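Local coordinates for protein Dok-7 (Mus musculus, PDB 3ML4) that acts as a cytoplasmic adaptor that dimerises to activate the receptor tyrosine kinase MuSK during neuromuscular synapse formation, and binds phosphoinositides through its PH domain, at residues A9-V15 against R26-K32; D65-E70 against L82-S88; Y110-E114 against S208-F214; V152-W156 against W182-F186. One frame throughout, in Å; residues are numbered along the deposited sequence.

Contact 1: A9-V15 against R26-K32; sequences ALVEGQV and RWLVLRK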
loop_
_atom_site.group_PDB
_atom_site.type_symbol
_atom_site.label_atom_id
_atom_site.label_comp_id
_atom_site.label_asym_id
_atom_site.label_seq_id
_atom_site.Cartn_x
_atom_site.Cartn_y
_atom_site.Cartn_z
ATOM N N ALA B 9 -15.965 7.268 -0.437
ATOM C CA ALA B 9 -15.918 6.170 -1.385
ATOM C C ALA B 9 -15.043 6.586 -2.553
ATOM O O ALA B 9 -15.003 7.766 -2.899
ATOM C CB ALA B 9 -17.316 5.848 -1.865
ATOM N N LEU B 10 -14.323 5.639 -3.153
ATOM C CA LEU B 10 -13.663 5.942 -4.428
ATOM C C LEU B 10 -14.686 5.890 -5.564
ATOM O O LEU B 10 -14.633 6.703 -6.481
ATOM C CB LEU B 10 -12.413 5.083 -4.691
ATOM C CG LEU B 10 -12.420 3.576 -4.942
ATOM C CD1 LEU B 10 -12.762 3.252 -6.377
ATOM C CD2 LEU B 10 -11.047 3.020 -4.627
ATOM N N VAL B 11 -15.614 4.937 -5.477
ATOM C CA VAL B 11 -16.823 4.921 -6.313
ATOM C C VAL B 11 -18.009 4.361 -5.556
ATOM O O VAL B 11 -17.858 3.495 -4.692
ATOM C CB VAL B 11 -16.691 4.090 -7.629
ATOM C CG1 VAL B 11 -16.027 4.900 -8.729
ATOM C CG2 VAL B 11 -16.006 2.735 -7.386
ATOM N N GLU B 12 -19.186 4.860 -5.906
ATOM C CA GLU B 12 -20.440 4.319 -5.407
ATOM C C GLU B 12 -21.524 4.491 -6.456
ATOM O O GLU B 12 -21.478 5.423 -7.257
ATOM C CB GLU B 12 -20.849 4.981 -4.085
ATOM C CG GLU B 12 -20.836 6.508 -4.099
ATOM C CD GLU B 12 -21.462 7.106 -2.860
ATOM O OE1 GLU B 12 -22.422 6.511 -2.323
ATOM O OE2 GLU B 12 -21.001 8.178 -2.426
ATOM N N GLY B 13 -22.489 3.580 -6.450
ATOM C CA GLY B 13 -23.582 3.612 -7.411
ATOM C C GLY B 13 -24.414 2.354 -7.376
ATOM O O GLY B 13 -24.202 1.480 -6.530
ATOM N N GLN B 14 -25.369 2.258 -8.295
ATOM C CA GLN B 14 -26.235 1.086 -8.354
ATOM C C GLN B 14 -25.569 -0.004 -9.185
ATOM O O GLN B 14 -25.146 0.227 -10.319
ATOM C CB GLN B 14 -27.631 1.448 -8.880
ATOM C CG GLN B 14 -28.759 0.537 -8.362
ATOM C CD GLN B 14 -29.034 0.690 -6.861
ATOM O OE1 GLN B 14 -28.542 1.616 -6.211
ATOM N NE2 GLN B 14 -29.831 -0.225 -6.312
ATOM N N VAL B 15 -25.453 -1.185 -8.586
ATOM C CA VAL B 15 -24.704 -2.297 -9.160
ATOM C C VAL B 15 -25.440 -3.584 -8.830
ATOM O O VAL B 15 -26.058 -3.698 -7.770
ATOM C CB VAL B 15 -23.267 -2.386 -8.560
ATOM C CG1 VAL B 15 -22.440 -3.453 -9.267
ATOM C CG2 VAL B 15 -22.547 -1.046 -8.629
ATOM N N ARG B 26 -28.319 -3.558 -5.575
ATOM C CA ARG B 26 -28.034 -2.920 -4.298
ATOM C C ARG B 26 -27.068 -1.769 -4.525
ATOM O O ARG B 26 -26.316 -1.776 -5.501
ATOM C CB ARG B 26 -27.458 -3.934 -3.295
ATOM C CG ARG B 26 -28.535 -4.699 -2.522
ATOM C CD ARG B 26 -27.982 -5.824 -1.667
ATOM N NE ARG B 26 -29.012 -6.819 -1.361
ATOM C CZ ARG B 26 -29.018 -7.600 -0.282
ATOM N NH1 ARG B 26 -28.056 -7.502 0.630
ATOM N NH2 ARG B 26 -30.000 -8.474 -0.108
ATOM N N TRP B 27 -27.109 -0.770 -3.643
ATOM C CA TRP B 27 -26.185 0.356 -3.721
ATOM C C TRP B 27 -24.842 -0.071 -3.134
ATOM O O TRP B 27 -24.764 -0.483 -1.970
ATOM C CB TRP B 27 -26.747 1.583 -3.000
ATOM C CG TRP B 27 -25.891 2.815 -3.116
ATOM C CD1 TRP B 27 -24.888 3.196 -2.270
ATOM C CD2 TRP B 27 -25.966 3.835 -4.129
ATOM N NE1 TRP B 27 -24.332 4.384 -2.690
ATOM C CE2 TRP B 27 -24.977 4.799 -3.827
ATOM C CE3 TRP B 27 -26.773 4.026 -5.257
ATOM C CZ2 TRP B 27 -24.769 5.937 -4.616
ATOM C CZ3 TRP B 27 -26.566 5.158 -6.044
ATOM C CH2 TRP B 27 -25.572 6.098 -5.717
ATOM N N LEU B 28 -23.796 0.013 -3.955
ATOM C CA LEU B 28 -22.472 -0.491 -3.584
ATOM C C LEU B 28 -21.480 0.631 -3.371
ATOM O O LEU B 28 -21.362 1.538 -4.197
ATOM C CB LEU B 28 -21.940 -1.463 -4.647
ATOM C CG LEU B 28 -20.595 -2.161 -4.404
ATOM C CD1 LEU B 28 -20.688 -3.205 -3.296
ATOM C CD2 LEU B 28 -20.097 -2.802 -5.682
ATOM N N VAL B 29 -20.771 0.555 -2.251
ATOM C CA VAL B 29 -19.699 1.494 -1.930
ATOM C C VAL B 29 -18.352 0.765 -1.950
ATOM O O VAL B 29 -18.153 -0.220 -1.228
ATOM C CB VAL B 29 -19.934 2.174 -0.547
ATOM C CG1 VAL B 29 -18.662 2.841 -0.023
ATOM C CG2 VAL B 29 -21.068 3.182 -0.632
ATOM N N LEU B 30 -17.439 1.248 -2.789
ATOM C CA LEU B 30 -16.069 0.743 -2.804
ATOM C C LEU B 30 -15.106 1.791 -2.299
ATOM O O LEU B 30 -15.130 2.939 -2.748
ATOM C CB LEU B 30 -15.654 0.285 -4.204
ATOM C CG LEU B 30 -16.218 -1.056 -4.679
ATOM C CD1 LEU B 30 -15.773 -1.341 -6.101
ATOM C CD2 LEU B 30 -15.829 -2.213 -3.741
ATOM N N ARG B 31 -14.269 1.386 -1.348
ATOM C CA ARG B 31 -13.205 2.248 -0.835
ATOM C C ARG B 31 -12.000 1.444 -0.360
ATOM O O ARG B 31 -12.130 0.283 0.035
ATOM C CB ARG B 31 -13.724 3.179 0.276
ATOM C CG ARG B 31 -13.962 2.554 1.655
ATOM C CD ARG B 31 -14.312 3.678 2.622
ATOM N NE ARG B 31 -14.397 3.314 4.035
ATOM C CZ ARG B 31 -13.358 3.270 4.867
ATOM N NH1 ARG B 31 -12.133 3.513 4.425
ATOM N NH2 ARG B 31 -13.541 2.962 6.145
ATOM N N LYS B 32 -10.828 2.072 -0.421
ATOM C CA LYS B 32 -9.604 1.506 0.136
ATOM C C LYS B 32 -9.681 1.559 1.662
ATOM O O LYS B 32 -9.966 2.619 2.221
ATOM C CB LYS B 32 -8.386 2.287 -0.363
ATOM C CG LYS B 32 -8.080 2.089 -1.845
ATOM C CD LYS B 32 -7.198 3.201 -2.405
ATOM C CE LYS B 32 -5.705 2.895 -2.280
ATOM N NZ LYS B 32 -5.174 3.124 -0.911
#
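Trp27 lays its indole over the backbone of Gly13, an indole packed on a glycine in the first beta hairpin of the PH domain. The CA of Gly13 sits 3.6 Å from the centroid of the six-membered ring and only 11° off its normal, a CH-pi contact. The torsion that sets this up places Trp27 CG opposite the backbone N (chi1 -176°), which swings the ring across the neighbouring strand. At the indole edge, Trp27 NE1 gives an in-plane hydrogen bond of 2.9 Å to the anti lone pair of Glu12 OE1. The other carboxylate oxygen, Glu12 OE2, makes a salt bridge with Arg51 of helix 48-52, so the acid links both strands to that helix. Farther round the rim, Gln14 OE1 lies close to the ring plane near Trp27 CE3.

Along the backbone the antiparallel ladder pairs Gly13 with Leu28 and Val15 with Arg26 through reciprocal bonds. On the other face, Val15 CG2 packs on Leu28 CB at 4.0 Å and, farther along the same face, Val11 CG2 reaches Leu30 CB. This is the core side: Trp104 of helix 98-112 touches Val15 and Leu30, while Leu93 touches Val15 and Leu28. Ladder regularity breaks at the start of strand 11-17, where Leu10 and Val11 both face Leu30 in a classic beta bulge. There Leu30 O accepts from Leu10 N at 2.8 Å and, weakly, from Val11 N at 3.4 Å, while Leu30 N returns a 3.0 Å bond to Val11 O.

Contact 2: D65-E70 against L82-S88; sequences DICGLE and LAIICLS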
loop_
_atom_site.group_PDB
_atom_site.type_symbol
_atom_site.label_atom_id
_atom_site.label_comp_id
_atom_site.label_asym_id
_atom_site.label_seq_id
_atom_site.Cartn_x
_atom_site.Cartn_y
_atom_site.Cartn_z
ATOM N N ASP B 65 -6.545 -9.751 -1.858
ATOM C CA ASP B 65 -5.663 -10.492 -2.755
ATOM C C ASP B 65 -5.975 -10.212 -4.227
ATOM O O ASP B 65 -5.954 -11.118 -5.061
ATOM C CB ASP B 65 -5.737 -11.997 -2.454
ATOM C CG ASP B 65 -7.170 -12.537 -2.440
ATOM O OD1 ASP B 65 -8.118 -11.770 -2.136
ATOM O OD2 ASP B 65 -7.346 -13.744 -2.727
ATOM N N ILE B 66 -6.249 -8.946 -4.530
ATOM C CA ILE B 66 -6.578 -8.492 -5.879
ATOM C C ILE B 66 -5.389 -8.621 -6.839
ATOM O O ILE B 66 -4.282 -8.171 -6.526
ATOM C CB ILE B 66 -7.090 -7.027 -5.857
ATOM C CG1 ILE B 66 -8.302 -6.901 -4.920
ATOM C CG2 ILE B 66 -7.423 -6.541 -7.268
ATOM C CD1 ILE B 66 -8.759 -5.481 -4.657
ATOM N N CYS B 67 -5.642 -9.233 -8.001
ATOM C CA CYS B 67 -4.645 -9.482 -9.054
ATOM C C CYS B 67 -4.809 -8.600 -10.289
ATOM O O CYS B 67 -3.870 -8.458 -11.081
ATOM C CB CYS B 67 -4.744 -10.919 -9.540
ATOM S SG CYS B 67 -4.516 -12.128 -8.288
ATOM N N GLY B 68 -6.010 -8.057 -10.476
ATOM C CA GLY B 68 -6.300 -7.247 -11.646
ATOM C C GLY B 68 -7.769 -6.976 -11.871
ATOM O O GLY B 68 -8.632 -7.544 -11.205
ATOM N N LEU B 69 -8.036 -6.081 -12.818
ATOM C CA LEU B 69 -9.389 -5.753 -13.238
ATOM C C LEU B 69 -9.582 -6.021 -14.721
ATOM O O LEU B 69 -8.647 -5.897 -15.509
ATOM C CB LEU B 69 -9.701 -4.294 -12.929
ATOM C CG LEU B 69 -10.283 -4.042 -11.540
ATOM C CD1 LEU B 69 -9.184 -3.784 -10.522
ATOM C CD2 LEU B 69 -11.221 -2.863 -11.603
ATOM N N GLU B 70 -10.807 -6.370 -15.093
ATOM C CA GLU B 70 -11.144 -6.720 -16.471
ATOM C C GLU B 70 -12.649 -6.496 -16.681
ATOM O O GLU B 70 -13.464 -7.222 -16.110
ATOM C CB GLU B 70 -10.719 -8.175 -16.747
ATOM C CG GLU B 70 -11.394 -8.882 -17.912
ATOM C CD GLU B 70 -10.624 -8.801 -19.201
ATOM O OE1 GLU B 70 -9.536 -9.400 -19.280
ATOM O OE2 GLU B 70 -11.119 -8.158 -20.149
ATOM N N LEU B 82 -17.952 -5.981 -14.514
ATOM C CA LEU B 82 -16.548 -5.801 -14.170
ATOM C C LEU B 82 -16.099 -6.936 -13.271
ATOM O O LEU B 82 -16.812 -7.344 -12.357
ATOM C CB LEU B 82 -16.317 -4.449 -13.488
ATOM C CG LEU B 82 -14.893 -4.092 -13.042
ATOM C CD1 LEU B 82 -13.936 -3.966 -14.232
ATOM C CD2 LEU B 82 -14.898 -2.813 -12.205
ATOM N N ALA B 83 -14.918 -7.461 -13.558
ATOM C CA ALA B 83 -14.340 -8.504 -12.743
ATOM C C ALA B 83 -13.238 -7.915 -11.880
ATOM O O ALA B 83 -12.315 -7.274 -12.390
ATOM C CB ALA B 83 -13.796 -9.612 -13.622
ATOM N N ILE B 84 -13.368 -8.103 -10.571
ATOM C CA ILE B 84 -12.263 -7.908 -9.643
ATOM C C ILE B 84 -11.646 -9.283 -9.453
ATOM O O ILE B 84 -12.233 -10.163 -8.818
ATOM C CB ILE B 84 -12.723 -7.280 -8.299
ATOM C CG1 ILE B 84 -13.088 -5.811 -8.512
ATOM C CG2 ILE B 84 -11.629 -7.378 -7.233
ATOM C CD1 ILE B 84 -14.053 -5.256 -7.487
ATOM N N ILE B 85 -10.475 -9.467 -10.049
ATOM C CA ILE B 85 -9.784 -10.750 -10.029
ATOM C C ILE B 85 -8.898 -10.854 -8.795
ATOM O O ILE B 85 -8.097 -9.962 -8.517
ATOM C CB ILE B 85 -8.942 -10.966 -11.302
ATOM C CG1 ILE B 85 -9.802 -10.753 -12.550
ATOM C CG2 ILE B 85 -8.313 -12.375 -11.305
ATOM C CD1 ILE B 85 -9.023 -10.366 -13.772
ATOM N N CYS B 86 -9.064 -11.945 -8.058
ATOM C CA CYS B 86 -8.294 -12.186 -6.854
ATOM C C CYS B 86 -7.629 -13.550 -6.929
ATOM O O CYS B 86 -8.055 -14.411 -7.704
ATOM C CB CYS B 86 -9.200 -12.109 -5.627
ATOM S SG CYS B 86 -10.114 -10.562 -5.499
ATOM N N LEU B 87 -6.586 -13.747 -6.122
ATOM C CA LEU B 87 -5.918 -15.048 -6.048
ATOM C C LEU B 87 -6.907 -16.159 -5.710
ATOM O O LEU B 87 -6.859 -17.237 -6.306
ATOM C CB LEU B 87 -4.755 -15.022 -5.053
ATOM C CG LEU B 87 -3.566 -14.143 -5.457
ATOM C CD1 LEU B 87 -2.629 -13.907 -4.274
ATOM C CD2 LEU B 87 -2.817 -14.739 -6.651
ATOM N N SER B 88 -7.817 -15.873 -4.779
ATOM C CA SER B 88 -8.855 -16.821 -4.373
ATOM C C SER B 88 -10.021 -16.867 -5.356
ATOM O O SER B 88 -10.250 -17.888 -6.009
ATOM C CB SER B 88 -9.360 -16.505 -2.959
ATOM O OG SER B 88 -9.626 -15.119 -2.790
#
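Leu69 and Leu82 touch methyl to methyl, CD2 to CD2 at 3.7 Å, on the closely packed face of an antiparallel hairpin in the PH domain. Ile66 CG1 extends this apolar face, meeting Ile84 CG2 and Cys86 SG, each at 4.1 Å. Helix 98-112 closes over it: Leu112 lies against both Leu69 and Ile66, and Ile108 against Leu69. The reverse face is buried as well, since Cys67 and Ile85 reach Val152 of the PTB domain; the hairpin is therefore sandwiched between the PH helix and the second domain.

Along the backbone a classic beta bulge interrupts the register. Cys67 and Gly68 both face Ile85, whose O takes an almost straight bond from Cys67 N and a weak one from Gly68 N. Ile85 N donates to Gly68 O at 2.9 Å, and Glu70 pairs reciprocally with Ala83 beyond it.

The end at Leu87 and Ser88 is looser and exposed to solvent. Leu87 still lays CD2 on Cys67 SG at 3.5 Å, and its N bonds to Asp65 O, but polar links now dominate. With CG between its backbone N and carbonyl carbon (chi1 52°), Asp65 aims its carboxylate at the turn. OD2 of Asp65 takes two donors there: Ser88 OG on the syn lone pair at 2.7 Å, and Ser88 N from the anti side, 30° out of the carboxylate plane.

Contact 3: Y110-E114 against S208-F214; sequences YALGE and SPTKGPF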
loop_
_atom_site.group_PDB
_atom_site.type_symbol
_atom_site.label_atom_id
_atom_site.label_comp_id
_atom_site.label_asym_id
_atom_site.label_seq_id
_atom_site.Cartn_x
_atom_site.Cartn_y
_atom_site.Cartn_z
ATOM N N TYR B 110 -6.643 3.295 -11.201
ATOM C CA TYR B 110 -5.756 4.351 -10.740
ATOM C C TYR B 110 -5.562 4.290 -9.230
ATOM O O TYR B 110 -4.440 4.400 -8.736
ATOM C CB TYR B 110 -6.309 5.714 -11.144
ATOM C CG TYR B 110 -5.487 6.876 -10.641
ATOM C CD1 TYR B 110 -4.402 7.352 -11.376
ATOM C CD2 TYR B 110 -5.784 7.494 -9.424
ATOM C CE1 TYR B 110 -3.640 8.417 -10.912
ATOM C CE2 TYR B 110 -5.028 8.551 -8.956
ATOM C CZ TYR B 110 -3.961 9.011 -9.707
ATOM O OH TYR B 110 -3.208 10.069 -9.249
ATOM N N ALA B 111 -6.663 4.097 -8.508
ATOM C CA ALA B 111 -6.648 4.059 -7.049
ATOM C C ALA B 111 -5.786 2.942 -6.466
ATOM O O ALA B 111 -5.165 3.127 -5.419
ATOM C CB ALA B 111 -8.057 3.963 -6.518
ATOM N N LEU B 112 -5.745 1.794 -7.140
ATOM C CA LEU B 112 -4.995 0.637 -6.626
ATOM C C LEU B 112 -3.480 0.711 -6.861
ATOM O O LEU B 112 -2.723 -0.089 -6.306
ATOM C CB LEU B 112 -5.577 -0.682 -7.142
ATOM C CG LEU B 112 -6.972 -1.059 -6.623
ATOM C CD1 LEU B 112 -7.484 -2.326 -7.311
ATOM C CD2 LEU B 112 -7.006 -1.211 -5.091
ATOM N N GLY B 113 -3.045 1.674 -7.675
ATOM C CA GLY B 113 -1.619 1.911 -7.905
ATOM C C GLY B 113 -1.240 1.719 -9.358
ATOM O O GLY B 113 -1.564 2.552 -10.210
ATOM N N GLU B 114 -0.546 0.622 -9.642
ATOM C CA GLU B 114 -0.222 0.271 -11.022
ATOM C C GLU B 114 -0.870 -1.060 -11.385
ATOM O O GLU B 114 -0.360 -2.134 -11.043
ATOM C CB GLU B 114 1.293 0.250 -11.251
ATOM C CG GLU B 114 1.973 1.618 -11.113
ATOM C CD GLU B 114 1.572 2.617 -12.201
ATOM O OE1 GLU B 114 1.218 2.202 -13.330
ATOM O OE2 GLU B 114 1.616 3.833 -11.920
ATOM N N SER B 208 6.747 4.749 -11.787
ATOM C CA SER B 208 5.449 4.584 -12.413
ATOM C C SER B 208 5.535 5.319 -13.734
ATOM O O SER B 208 5.944 6.474 -13.752
ATOM C CB SER B 208 4.354 5.198 -11.540
ATOM O OG SER B 208 3.249 5.634 -12.318
ATOM N N PRO B 209 5.156 4.662 -14.848
ATOM C CA PRO B 209 5.312 5.313 -16.149
ATOM C C PRO B 209 4.597 6.650 -16.178
ATOM O O PRO B 209 5.039 7.586 -16.841
ATOM C CB PRO B 209 4.640 4.328 -17.115
ATOM C CG PRO B 209 4.775 3.004 -16.442
ATOM C CD PRO B 209 4.573 3.314 -14.983
ATOM N N THR B 210 3.509 6.729 -15.429
ATOM C CA THR B 210 2.649 7.892 -15.430
ATOM C C THR B 210 2.982 8.858 -14.283
ATOM O O THR B 210 3.034 10.065 -14.490
ATOM C CB THR B 210 1.147 7.454 -15.465
ATOM O OG1 THR B 210 0.348 8.481 -16.059
ATOM C CG2 THR B 210 0.613 7.103 -14.092
ATOM N N LYS B 211 3.257 8.327 -13.094
ATOM C CA LYS B 211 3.451 9.162 -11.898
ATOM C C LYS B 211 4.910 9.469 -11.539
ATOM O O LYS B 211 5.174 10.267 -10.642
ATOM C CB LYS B 211 2.737 8.545 -10.687
ATOM C CG LYS B 211 1.227 8.544 -10.795
ATOM C CD LYS B 211 0.570 8.186 -9.479
ATOM C CE LYS B 211 0.167 6.734 -9.432
ATOM N NZ LYS B 211 -1.064 6.464 -10.227
ATOM N N GLY B 212 5.854 8.853 -12.242
ATOM C CA GLY B 212 7.254 8.920 -11.843
ATOM C C GLY B 212 7.460 8.088 -10.589
ATOM O O GLY B 212 6.629 7.224 -10.279
ATOM N N PRO B 213 8.558 8.349 -9.851
ATOM C CA PRO B 213 8.928 7.587 -8.645
ATOM C C PRO B 213 7.770 7.415 -7.660
ATOM O O PRO B 213 6.997 8.356 -7.449
ATOM C CB PRO B 213 10.031 8.445 -8.013
ATOM C CG PRO B 213 10.651 9.160 -9.163
ATOM C CD PRO B 213 9.532 9.420 -10.144
ATOM N N PHE B 214 7.658 6.223 -7.074
ATOM C CA PHE B 214 6.618 5.943 -6.081
ATOM C C PHE B 214 6.828 6.810 -4.838
ATOM O O PHE B 214 5.906 7.014 -4.049
ATOM C CB PHE B 214 6.591 4.457 -5.677
ATOM C CG PHE B 214 6.553 3.485 -6.836
ATOM C CD1 PHE B 214 5.792 3.741 -7.975
ATOM C CD2 PHE B 214 7.256 2.284 -6.765
ATOM C CE1 PHE B 214 5.762 2.833 -9.039
ATOM C CE2 PHE B 214 7.226 1.368 -7.817
ATOM C CZ PHE B 214 6.479 1.643 -8.957
HETATM O O HOH W 1 1.342 4.110 -15.070
#
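Glu114, just past the end of helix 98-112, sends its carboxylate to the hydroxyl of Ser208 near the end of the modelled chain, joining parts almost a hundred residues apart. Among the hydrogen bonds, the direct one runs from Ser208 OG to Glu114 OE2; its refined 2.5 Å is very short and not exact at this resolution. A bend at the second torsion (chi2 -67°) turns the acid toward the loop. Its second oxygen, OE1, takes a bond from a water at 2.6 Å, and this water accepts a weak one from Thr210 N of the same loop. Glu114 OE1 also accepts from His116 NE2, while Asn139 holds its backbone N, so both its carboxylate and its backbone have further partners.

Charge contributes at longer range. The ammonium of Lys211 lies 4.1 Å from Glu114 OE2, beyond a salt bridge but close enough that the opposite charges probably attract. The same NZ comes within 3.3 Å of Tyr110 CE1, approaching the ring obliquely from a lysine chain bent at its last two torsions.

Packing is slight: Pro209 CD lies 3.9 Å from Glu114 OE1, and Glu114 CG comes to 4.5 Å from Phe214 CE1; the proline mainly packs on helix 193-203. Pro35 of the second subunit touches both Glu114 and Phe214, which places this junction at the dimer interface.

Ser208 OG also accepts from Lys211 N at 2.8 Å, and the hydroxyl thus joins an ST motif to Glu114. Separately, backbone bonds from Gly212 N to Ser208 O and from Ser208 N to Gly212 O close the turn with a classic beta bulge.

Contact 4: V152-W156 against W182-F186; sequences VMGQW and WAGVF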
loop_
_atom_site.group_PDB
_atom_site.type_symbol
_atom_site.label_atom_id
_atom_site.label_comp_id
_atom_site.label_asym_id
_atom_site.label_seq_id
_atom_site.Cartn_x
_atom_site.Cartn_y
_atom_site.Cartn_z
ATOM N N VAL B 152 -7.101 -17.417 -11.779
ATOM C CA VAL B 152 -5.653 -17.236 -11.865
ATOM C C VAL B 152 -4.975 -18.562 -12.188
ATOM O O VAL B 152 -5.113 -19.532 -11.443
ATOM C CB VAL B 152 -5.087 -16.626 -10.549
ATOM C CG1 VAL B 152 -3.553 -16.684 -10.505
ATOM C CG2 VAL B 152 -5.576 -15.197 -10.379
HETATM N N MSE B 153 -4.243 -18.587 -13.299
HETATM C CA MSE B 153 -3.567 -19.792 -13.783
HETATM C C MSE B 153 -2.040 -19.725 -13.691
HETATM O O MSE B 153 -1.357 -20.713 -13.958
HETATM C CB MSE B 153 -3.972 -20.079 -15.228
HETATM C CG MSE B 153 -3.815 -18.889 -16.153
HETATM SE SE MSE B 153 -3.428 -19.400 -17.993
HETATM C CE MSE B 153 -3.739 -17.674 -18.818
ATOM N N GLY B 154 -1.517 -18.559 -13.332
ATOM C CA GLY B 154 -0.077 -18.357 -13.199
ATOM C C GLY B 154 0.193 -17.071 -12.451
ATOM O O GLY B 154 -0.449 -16.057 -12.723
ATOM N N GLN B 155 1.128 -17.119 -11.502
ATOM C CA GLN B 155 1.451 -15.961 -10.663
ATOM C C GLN B 155 2.939 -15.855 -10.321
ATOM O O GLN B 155 3.582 -16.848 -9.985
ATOM C CB GLN B 155 0.616 -15.965 -9.379
ATOM C CG GLN B 155 0.827 -17.189 -8.487
ATOM C CD GLN B 155 0.028 -17.123 -7.197
ATOM O OE1 GLN B 155 -0.831 -17.967 -6.944
ATOM N NE2 GLN B 155 0.303 -16.114 -6.377
ATOM N N TRP B 156 3.471 -14.639 -10.405
ATOM C CA TRP B 156 4.872 -14.364 -10.101
ATOM C C TRP B 156 4.979 -13.032 -9.372
ATOM O O TRP B 156 4.227 -12.105 -9.669
ATOM C CB TRP B 156 5.704 -14.277 -11.393
ATOM C CG TRP B 156 5.615 -15.469 -12.320
ATOM C CD1 TRP B 156 6.502 -16.501 -12.408
ATOM C CD2 TRP B 156 4.590 -15.740 -13.290
ATOM N NE1 TRP B 156 6.097 -17.401 -13.370
ATOM C CE2 TRP B 156 4.925 -16.960 -13.923
ATOM C CE3 TRP B 156 3.421 -15.075 -13.680
ATOM C CZ2 TRP B 156 4.129 -17.532 -14.925
ATOM C CZ3 TRP B 156 2.631 -15.640 -14.676
ATOM C CH2 TRP B 156 2.991 -16.860 -15.288
ATOM N N TRP B 182 6.752 -22.382 -10.733
ATOM C CA TRP B 182 6.497 -21.365 -11.738
ATOM C C TRP B 182 7.789 -20.838 -12.367
ATOM O O TRP B 182 7.757 -19.923 -13.191
ATOM C CB TRP B 182 5.633 -20.231 -11.176
ATOM C CG TRP B 182 4.171 -20.573 -11.147
ATOM C CD1 TRP B 182 3.284 -20.312 -10.139
ATOM C CD2 TRP B 182 3.425 -21.253 -12.168
ATOM N NE1 TRP B 182 2.035 -20.778 -10.471
ATOM C CE2 TRP B 182 2.094 -21.365 -11.708
ATOM C CE3 TRP B 182 3.753 -21.778 -13.426
ATOM C CZ2 TRP B 182 1.091 -21.983 -12.458
ATOM C CZ3 TRP B 182 2.757 -22.387 -14.173
ATOM C CH2 TRP B 182 1.438 -22.482 -13.687
ATOM N N ALA B 183 8.919 -21.432 -11.985
ATOM C CA ALA B 183 10.209 -21.089 -12.573
ATOM C C ALA B 183 10.243 -21.470 -14.051
ATOM O O ALA B 183 9.523 -22.375 -14.484
ATOM C CB ALA B 183 11.335 -21.770 -11.822
ATOM N N GLY B 184 11.065 -20.763 -14.823
ATOM C CA GLY B 184 11.273 -21.094 -16.229
ATOM C C GLY B 184 10.899 -19.981 -17.185
ATOM O O GLY B 184 10.624 -18.856 -16.771
ATOM N N VAL B 185 10.873 -20.320 -18.473
ATOM C CA VAL B 185 10.697 -19.353 -19.550
ATOM C C VAL B 185 9.304 -19.485 -20.178
ATOM O O VAL B 185 8.864 -20.586 -20.501
ATOM C CB VAL B 185 11.808 -19.524 -20.618
ATOM C CG1 VAL B 185 11.784 -18.378 -21.618
ATOM C CG2 VAL B 185 13.183 -19.617 -19.953
ATOM N N PHE B 186 8.621 -18.354 -20.343
ATOM C CA PHE B 186 7.237 -18.332 -20.827
ATOM C C PHE B 186 7.054 -17.363 -21.988
ATOM O O PHE B 186 7.680 -16.296 -22.020
ATOM C CB PHE B 186 6.274 -17.979 -19.687
ATOM C CG PHE B 186 6.356 -18.917 -18.515
ATOM C CD1 PHE B 186 7.119 -18.590 -17.403
ATOM C CD2 PHE B 186 5.680 -20.134 -18.530
ATOM C CE1 PHE B 186 7.204 -19.459 -16.320
ATOM C CE2 PHE B 186 5.751 -21.002 -17.448
ATOM C CZ PHE B 186 6.519 -20.666 -16.344
#
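An aromatic cluster of Trp156, Trp182 and Phe186 in the PTB domain joins strand 151-157 at the sheet margin to the start of strand 184-189. The two strands belong to one antiparallel sheet but are not neighbours in it, so side chains, rather than a ladder, span the distance.

The indole of Trp156 carries the polar link. Its NE1 donates to the backbone O of Trp182 at 3.0 Å, with the acceptor close to the ring plane. The donor is tilted 28° from the carbonyl plane of Trp182. Farther round the same indole, the benzo edge of Trp156 points at the face of Phe186, an edge-to-face pair with centroids 5.4 Å apart and planes at 61°. Trp156 CZ2 is the carbon above the phenyl face, 3.9 Å from Phe186 CE1. Phe173 of strand 170-175, which pairs with strand 184-189, adds a further edge-to-face partner for Trp156.

Trp182 lies across the backbone of the edge strand. Gln155 N sits over one face of its indole, Gly154 CA lies near Trp182 CZ2, and the same CZ2 approaches Met153 O (a selenomethionine here) at 3.1 Å. Trp182 CB rests 3.6 Å from Trp156 NE1, beside the hydrogen bond, while the two indoles meet obliquely. Trp182 CG stands opposite its own carbonyl carbon (chi1 -80°), which carries the ring over to strand 151-157. Leu128 touches both Trp182 and Phe186 from a loop. Side-chain closure between non-adjacent strands fits the strongly bent sheet of the PH-like fold of IRS-type PTB domains.

Overall arrangement
From the N terminus, contact 1 closes the hairpin of strands 11-17 and 24-31. Contact 2 then closes the hairpin of strands 59-71 and 81-86 in the same PH sheet; the two follow in series, with centres about 16 Å apart. Helix 98-112 next leads to contact 3, whose second segment arrives only near the end of the modelled chain, so it encloses nearly the whole PTB domain. Contact 4 falls within that long span, and no contact crosses another. Ala111 touches Leu10 and Lys32 of contact 1, bringing contacts 1 and 3 together, and both meet the second subunit. Contact 2 reaches contact 4 across the domain boundary, where Leu87 packs on Gln155.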